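Local coordinates for protein angiotensin-converting enzyme (Anopheles gambiae, PDB 6S1Y) that probably cleaves peptides as a zinc metallopeptidase of the angiotensin-converting enzyme family, here with a gamma-polyglutamic acid ligand bound near the zinc ion, at residues 148-151 and 152-155; 226-229 and 230-234; 473-476 and 477-481. All blocks are in the same frame, centred on the assembly; numbering follows the deposited sequence.

Interaction 1 of 3, residues 148-151 and 152-155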
# COMPACT_ATOMS: atom_id res chain seq x y z
N GLU A 148 22.61 0.12 -15.03
CA GLU A 148 23.99 0.55 -14.81
C GLU A 148 24.21 0.73 -13.32
O GLU A 148 23.73 1.71 -12.74
CB GLU A 148 24.32 1.83 -15.57
CG GLU A 148 25.80 1.90 -16.00
CD GLU A 148 26.73 2.33 -14.88
OE1 GLU A 148 26.81 3.56 -14.65
OE2 GLU A 148 27.39 1.47 -14.23
N PRO A 149 24.93 -0.20 -12.67
CA PRO A 149 25.01 -0.18 -11.19
C PRO A 149 25.54 1.11 -10.59
O PRO A 149 25.03 1.54 -9.55
CB PRO A 149 25.96 -1.35 -10.89
CG PRO A 149 25.81 -2.26 -12.05
CD PRO A 149 25.57 -1.39 -13.25
N GLU A 150 26.55 1.73 -11.19
CA GLU A 150 27.12 2.93 -10.61
C GLU A 150 26.15 4.10 -10.71
O GLU A 150 26.11 4.95 -9.82
CB GLU A 150 28.45 3.27 -11.28
CG GLU A 150 29.63 2.49 -10.74
CD GLU A 150 29.87 2.75 -9.25
OE1 GLU A 150 29.85 1.77 -8.46
OE2 GLU A 150 30.07 3.93 -8.86
N GLU A 151 25.36 4.16 -11.78
CA GLU A 151 24.33 5.18 -11.88
C GLU A 151 23.23 4.93 -10.86
O GLU A 151 22.81 5.84 -10.13
CB GLU A 151 23.77 5.20 -13.31
CG GLU A 151 22.60 6.15 -13.52
CD GLU A 151 21.96 6.04 -14.92
OE1 GLU A 151 22.41 5.21 -15.74
OE2 GLU A 151 20.99 6.77 -15.18
N LEU A 152 22.76 3.69 -10.78
CA LEU A 152 21.76 3.34 -9.77
C LEU A 152 22.26 3.66 -8.37
O LEU A 152 21.52 4.20 -7.55
CB LEU A 152 21.42 1.85 -9.90
CG LEU A 152 20.72 1.52 -11.22
CD1 LEU A 152 20.80 0.03 -11.45
CD2 LEU A 152 19.29 1.98 -11.18
N LYS A 153 23.53 3.36 -8.08
CA LYS A 153 24.05 3.63 -6.75
C LYS A 153 24.07 5.13 -6.44
O LYS A 153 23.66 5.56 -5.35
CB LYS A 153 25.45 3.03 -6.61
CG LYS A 153 26.21 3.51 -5.42
CD LYS A 153 27.35 2.58 -5.09
CE LYS A 153 28.45 2.63 -6.12
NZ LYS A 153 29.28 1.39 -6.00
N TYR A 154 24.50 5.95 -7.41
CA TYR A 154 24.47 7.40 -7.23
C TYR A 154 23.07 7.88 -6.87
O TYR A 154 22.88 8.60 -5.88
CB TYR A 154 24.97 8.10 -8.51
CG TYR A 154 24.63 9.58 -8.60
CD1 TYR A 154 25.43 10.53 -7.99
CD2 TYR A 154 23.51 10.02 -9.30
CE1 TYR A 154 25.12 11.88 -8.07
CE2 TYR A 154 23.20 11.36 -9.39
CZ TYR A 154 24.02 12.29 -8.78
OH TYR A 154 23.71 13.65 -8.85
N TYR A 155 22.06 7.47 -7.63
CA TYR A 155 20.72 7.98 -7.34
C TYR A 155 20.19 7.43 -6.03
O TYR A 155 19.45 8.11 -5.32
CB TYR A 155 19.76 7.67 -8.48
CG TYR A 155 19.98 8.53 -9.72
CD1 TYR A 155 19.72 9.91 -9.71
CD2 TYR A 155 20.44 7.95 -10.90
CE1 TYR A 155 19.92 10.68 -10.85
CE2 TYR A 155 20.66 8.72 -12.02
CZ TYR A 155 20.39 10.07 -12.00
OH TYR A 155 20.61 10.79 -13.15
O HOH W 1 20.89 9.57 -15.39

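Interaction 2 of 3, residues 226-229 and 230-234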
# COMPACT_ATOMS: atom_id res chain seq x y z
N ARG A 226 18.74 -13.63 -7.09
CA ARG A 226 20.15 -13.37 -6.81
C ARG A 226 21.05 -14.11 -7.79
O ARG A 226 22.04 -13.54 -8.29
CB ARG A 226 20.47 -13.75 -5.37
CG ARG A 226 21.95 -13.71 -4.99
CD ARG A 226 22.16 -13.94 -3.49
NE ARG A 226 21.78 -15.28 -3.07
CZ ARG A 226 21.76 -15.68 -1.79
NH1 ARG A 226 22.10 -14.84 -0.84
NH2 ARG A 226 21.39 -16.92 -1.47
N TYR A 227 20.74 -15.36 -8.09
CA TYR A 227 21.54 -16.11 -9.05
C TYR A 227 21.55 -15.41 -10.41
O TYR A 227 22.61 -15.27 -11.04
CB TYR A 227 21.00 -17.53 -9.16
CG TYR A 227 21.62 -18.32 -10.28
CD1 TYR A 227 21.09 -18.30 -11.57
CD2 TYR A 227 22.73 -19.11 -10.04
CE1 TYR A 227 21.68 -19.02 -12.60
CE2 TYR A 227 23.31 -19.84 -11.04
CZ TYR A 227 22.79 -19.80 -12.30
OH TYR A 227 23.42 -20.53 -13.26
N LYS A 228 20.37 -14.96 -10.90
CA LYS A 228 20.31 -14.33 -12.22
C LYS A 228 20.98 -12.96 -12.22
O LYS A 228 21.64 -12.59 -13.19
CB LYS A 228 18.86 -14.20 -12.69
CG LYS A 228 18.13 -15.50 -12.87
CD LYS A 228 18.70 -16.36 -14.03
CE LYS A 228 17.86 -16.22 -15.29
NZ LYS A 228 18.43 -17.03 -16.38
N LEU A 229 20.81 -12.17 -11.17
CA LEU A 229 21.49 -10.88 -11.14
C LEU A 229 23.01 -11.05 -11.14
O LEU A 229 23.74 -10.27 -11.76
CB LEU A 229 21.06 -10.07 -9.93
CG LEU A 229 19.63 -9.54 -9.95
CD1 LEU A 229 19.30 -8.98 -8.59
CD2 LEU A 229 19.47 -8.45 -11.00
N ARG A 230 23.50 -12.09 -10.46
CA ARG A 230 24.94 -12.34 -10.46
C ARG A 230 25.44 -12.77 -11.84
O ARG A 230 26.55 -12.41 -12.23
CB ARG A 230 25.29 -13.40 -9.41
CG ARG A 230 26.73 -13.77 -9.38
CD ARG A 230 27.07 -14.60 -8.13
NE ARG A 230 28.46 -15.07 -8.15
CZ ARG A 230 28.86 -16.14 -8.85
NH1 ARG A 230 27.99 -16.84 -9.57
NH2 ARG A 230 30.13 -16.51 -8.84
N GLN A 231 24.67 -13.60 -12.57
CA GLN A 231 25.07 -13.95 -13.93
C GLN A 231 25.10 -12.72 -14.83
O GLN A 231 25.99 -12.57 -15.67
CB GLN A 231 24.14 -15.01 -14.51
CG GLN A 231 24.21 -16.38 -13.83
CD GLN A 231 25.55 -17.06 -14.02
OE1 GLN A 231 26.02 -17.22 -15.14
NE2 GLN A 231 26.17 -17.49 -12.92
N LYS A 232 24.15 -11.80 -14.65
CA LYS A 232 24.06 -10.60 -15.48
C LYS A 232 25.10 -9.55 -15.09
O LYS A 232 25.75 -8.97 -15.97
CB LYS A 232 22.65 -10.00 -15.40
CG LYS A 232 21.79 -10.18 -16.67
CD LYS A 232 21.64 -11.65 -17.10
CE LYS A 232 20.66 -12.43 -16.20
NZ LYS A 232 20.91 -13.91 -16.20
N TYR A 233 25.31 -9.31 -13.80
CA TYR A 233 26.16 -8.21 -13.36
C TYR A 233 27.53 -8.64 -12.86
O TYR A 233 28.42 -7.80 -12.78
CB TYR A 233 25.48 -7.43 -12.23
CG TYR A 233 24.34 -6.51 -12.63
CD1 TYR A 233 24.51 -5.47 -13.55
CD2 TYR A 233 23.10 -6.66 -12.05
CE1 TYR A 233 23.47 -4.64 -13.88
CE2 TYR A 233 22.06 -5.82 -12.37
CZ TYR A 233 22.24 -4.81 -13.27
OH TYR A 233 21.18 -3.99 -13.54
N GLY A 234 27.72 -9.90 -12.49
CA GLY A 234 29.03 -10.38 -12.08
C GLY A 234 29.15 -10.57 -10.58
O GLY A 234 28.41 -10.00 -9.78
O HOH W 2 25.08 -16.77 -10.28

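Interaction 3 of 3, residues 473-476 and 477-481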
# COMPACT_ATOMS: atom_id res chain seq x y z
N VAL A 473 25.86 0.89 -0.37
CA VAL A 473 27.03 1.48 0.26
C VAL A 473 26.86 1.29 1.76
O VAL A 473 25.76 1.04 2.26
CB VAL A 473 27.20 2.97 -0.06
CG1 VAL A 473 27.43 3.21 -1.55
CG2 VAL A 473 25.99 3.74 0.45
N VAL A 474 27.96 1.48 2.49
CA VAL A 474 27.90 1.41 3.94
C VAL A 474 27.11 2.60 4.48
O VAL A 474 27.35 3.74 4.09
CB VAL A 474 29.32 1.37 4.52
CG1 VAL A 474 29.29 1.46 6.04
CG2 VAL A 474 30.03 0.10 4.06
N ARG A 475 26.16 2.32 5.37
CA ARG A 475 25.42 3.34 6.11
C ARG A 475 25.88 3.35 7.57
O ARG A 475 26.47 2.38 8.06
CB ARG A 475 23.90 3.11 6.04
CG ARG A 475 23.33 2.90 4.61
CD ARG A 475 23.52 4.09 3.70
NE ARG A 475 22.55 5.15 3.94
CZ ARG A 475 22.66 6.38 3.48
NH1 ARG A 475 23.73 6.72 2.77
NH2 ARG A 475 21.71 7.28 3.73
N THR A 476 25.57 4.44 8.28
CA THR A 476 25.93 4.59 9.69
C THR A 476 24.75 5.19 10.44
O THR A 476 23.71 5.52 9.85
CB THR A 476 27.17 5.49 9.86
OG1 THR A 476 26.82 6.85 9.53
CG2 THR A 476 28.32 5.02 8.97
N GLU A 477 24.91 5.36 11.76
CA GLU A 477 23.89 6.04 12.54
C GLU A 477 23.83 7.54 12.24
O GLU A 477 22.86 8.19 12.65
CB GLU A 477 24.09 5.83 14.02
CG GLU A 477 23.72 4.41 14.47
CD GLU A 477 22.25 4.10 14.24
OE1 GLU A 477 21.46 5.05 14.02
OE2 GLU A 477 21.89 2.91 14.26
N GLN A 478 24.80 8.10 11.53
CA GLN A 478 24.66 9.47 11.07
C GLN A 478 23.65 9.57 9.92
O GLN A 478 23.07 10.64 9.71
CB GLN A 478 26.00 10.03 10.61
CG GLN A 478 27.01 10.19 11.75
CD GLN A 478 28.44 10.14 11.25
OE1 GLN A 478 29.26 9.38 11.79
NE2 GLN A 478 28.75 10.93 10.22
N ASP A 479 23.45 8.48 9.17
CA ASP A 479 22.34 8.37 8.25
C ASP A 479 21.08 8.04 9.04
O ASP A 479 21.15 7.57 10.18
CB ASP A 479 22.60 7.29 7.20
CG ASP A 479 23.93 7.47 6.50
OD1 ASP A 479 24.18 8.58 5.98
OD2 ASP A 479 24.74 6.52 6.50
N PHE A 480 19.92 8.32 8.44
CA PHE A 480 18.66 7.90 9.07
C PHE A 480 17.64 7.65 7.94
O PHE A 480 16.94 8.55 7.50
CB PHE A 480 18.16 8.93 10.06
CG PHE A 480 16.81 8.59 10.63
CD1 PHE A 480 16.60 7.39 11.26
CD2 PHE A 480 15.75 9.45 10.50
CE1 PHE A 480 15.36 7.06 11.76
CE2 PHE A 480 14.51 9.13 11.01
CZ PHE A 480 14.32 7.93 11.64
N ASP A 481 17.56 6.40 7.53
CA ASP A 481 17.01 6.06 6.23
C ASP A 481 15.52 5.74 6.16
O ASP A 481 14.93 5.83 5.07
CB ASP A 481 17.83 4.89 5.66
CG ASP A 481 19.25 5.31 5.29
OD1 ASP A 481 19.36 6.43 4.72
OD2 ASP A 481 20.23 4.55 5.57

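Interaction 1 of 3, residues 148-151 and 152-155
Glu150 with Lys153 and Glu151 with Tyr155 are the side-chain pairs of a local contact in the first turns of helix 149-163, part of the largely alpha-helical angiotensin-converting enzyme fold. The polypeptide enters the helix at Glu148, the N-cap residue, and the i to i+4 pattern begins at once, with Leu152 N donating to Glu148 O at 3.0 Å. Glu148 is modelled in two conformers; in one of them its carboxylate turns back on the helix end, where OE2 takes Glu150 N from above the carboxylate plane and OE1 receives a weak bond from Glu151 N; because of the second conformer this cap is only tentative.

On one flank Glu150 and Lys153 run alongside each other and point the same way. The model puts OE1 of Glu150 2.6 Å from NZ of Lys153, a salt bridge, although the position of OE1 is less sure. Lys153 reaches it by a bend at chi3 (70°), which swings NZ over to the carboxylate.

The flank facing helix 135-145 carries Glu151 and Tyr155. Glu151 is extended, with CG opposite the backbone N (chi1 175°), and its CG lies 3.6 Å from CE2 of Tyr155; the carboxylate and ring planes are 52° apart. OE2 of Glu151 also bonds to His146 ND1, while Tyr155 OH is held by Tyr125 N. Tyr154 brings its CD2 3.7 Å above the plane of the Tyr155 ring, over the centre, and anchors its own hydroxyl on the carbonyl of Cys123, one half of the Cys123-Cys131 disulfide. A water joins the two polar ends: it donates to Glu151 OE2 at 2.8 Å and lies at the edge of the Tyr155 ring, in its plane, 2.6 Å from OH.

Interaction 2 of 3, residues 226-229 and 230-234
Arg226 O to Arg230 N, Tyr227 O to Gln231 N, Lys228 O to Lys232 N and Leu229 O to Tyr233 N are successive alpha-helical hydrogen bonds, and Gly234 N still reaches Arg230 O at 2.8 Å before the chain leaves helix 203-233 with a positive phi of 105°.

Side chains four residues apart pair along this last stretch of the helix. Gln231 folds back at chi2 (-65°) and lays its CG over one face of the Tyr227 ring, a CH-pi contact 4.2 Å from the centroid and displaced toward the rim. Its amide is turned by just 20° from the ring plane. NE2 of Gln231 gives a hydrogen bond of 2.9 Å to a water, which accepts a second from Arg230 NH1 in the guanidinium plane and itself donates to Tyr227 O. Three groups are thus tied around one solvent molecule, and Arg230 has a further tether in its NE salt bridge to Asp235.

Lys228 and Lys232 lie alongside one another, with Lys228 NZ 4.0 Å from Lys232 NZ, like charges that probably repel at this partly solvent-exposed surface. On the buried side CD2 of Leu229 packs 3.9 Å from CE2 of Tyr233, the two side chains running in the same direction.

Strand 244-245 backs this side: Ile244 meets both Leu229 and Arg226, whose guanidinium bonds to the carbonyls of Gly242, His593 and Gly595, while Tyr233 leans on Arg147, just ahead of helix 149-163.

Interaction 3 of 3, residues 473-476 and 477-481
A salt-bridge network centred on Arg475 spans a type I beta turn from Thr476 to Asp479. Arg475 bends at chi2 and chi3 and presents one edge of its guanidinium to Asp481. The grip is side-on and two-pronged: NE donates to OD2 at 2.9 Å in a practically straight bond (179°), and NH2 donates to OD1 at 2.7 Å, using the syn lone pair of that oxygen. The two groups are nearly coplanar. Asp479 approaches quite differently, laying its carboxylate over one face of the guanidinium, with CG 3.4 Å above the plane and the planes almost parallel. Its OD1 is 3.6 Å from NH2 but well out of the guanidinium plane, so the attraction is between charges and no N-H points at it.

The other oxygen, OD2 of Asp479, accepts Thr476 N at 2.9 Å on its anti side, 25° out of the carboxylate plane, which helps to hold the carboxylate over Arg475. The turn's own closing bond, Asp479 N to Thr476 O, is weak. An ST turn reinforces it: OG1 of Thr476, set between the backbone N and the carbonyl carbon (chi1 70°), accepts Gln478 N at 3.1 Å. Leading into the turn and sharing Thr476 with it, residues 475-476 form a short, weakly bonded strand that pairs in parallel with strand 602-603, and there the Cys457-Cys602 disulfide ties the C-terminal end to helix 455-467.

That same helix contributes Trp460, whose NE1 gives OD2 of Asp481 a second donor, while Arg475 NH1 reaches Asn161 OD1 on helix 149-163. With so many bonds the buried guanidinium and the Asp481 carboxylate are probably kept in their charged forms. Glu477 spends its polar end outside the turn: OE1 accepts Asn456 N and OE2 accepts Cys457 N.

The three contacts follow one another along the chain and belong to the outer part of a single-chain enzyme, each about 25 to 29 Å from its centre. Interaction 1, at the start of helix 149-163, touches both of the others: its centre is about 16 Å from that of interaction 2, where Pro149 packs on Tyr233, and about 17 Å from that of interaction 3, where Lys153 packs on Val473. Interactions 2 and 3 do not touch, their centres being about 26 Å apart. Helix 149-163 therefore links the end of helix 203-233 to the 473-481 segment, which leads on to Lys485, Tyr486 and His487 of the ligand pocket.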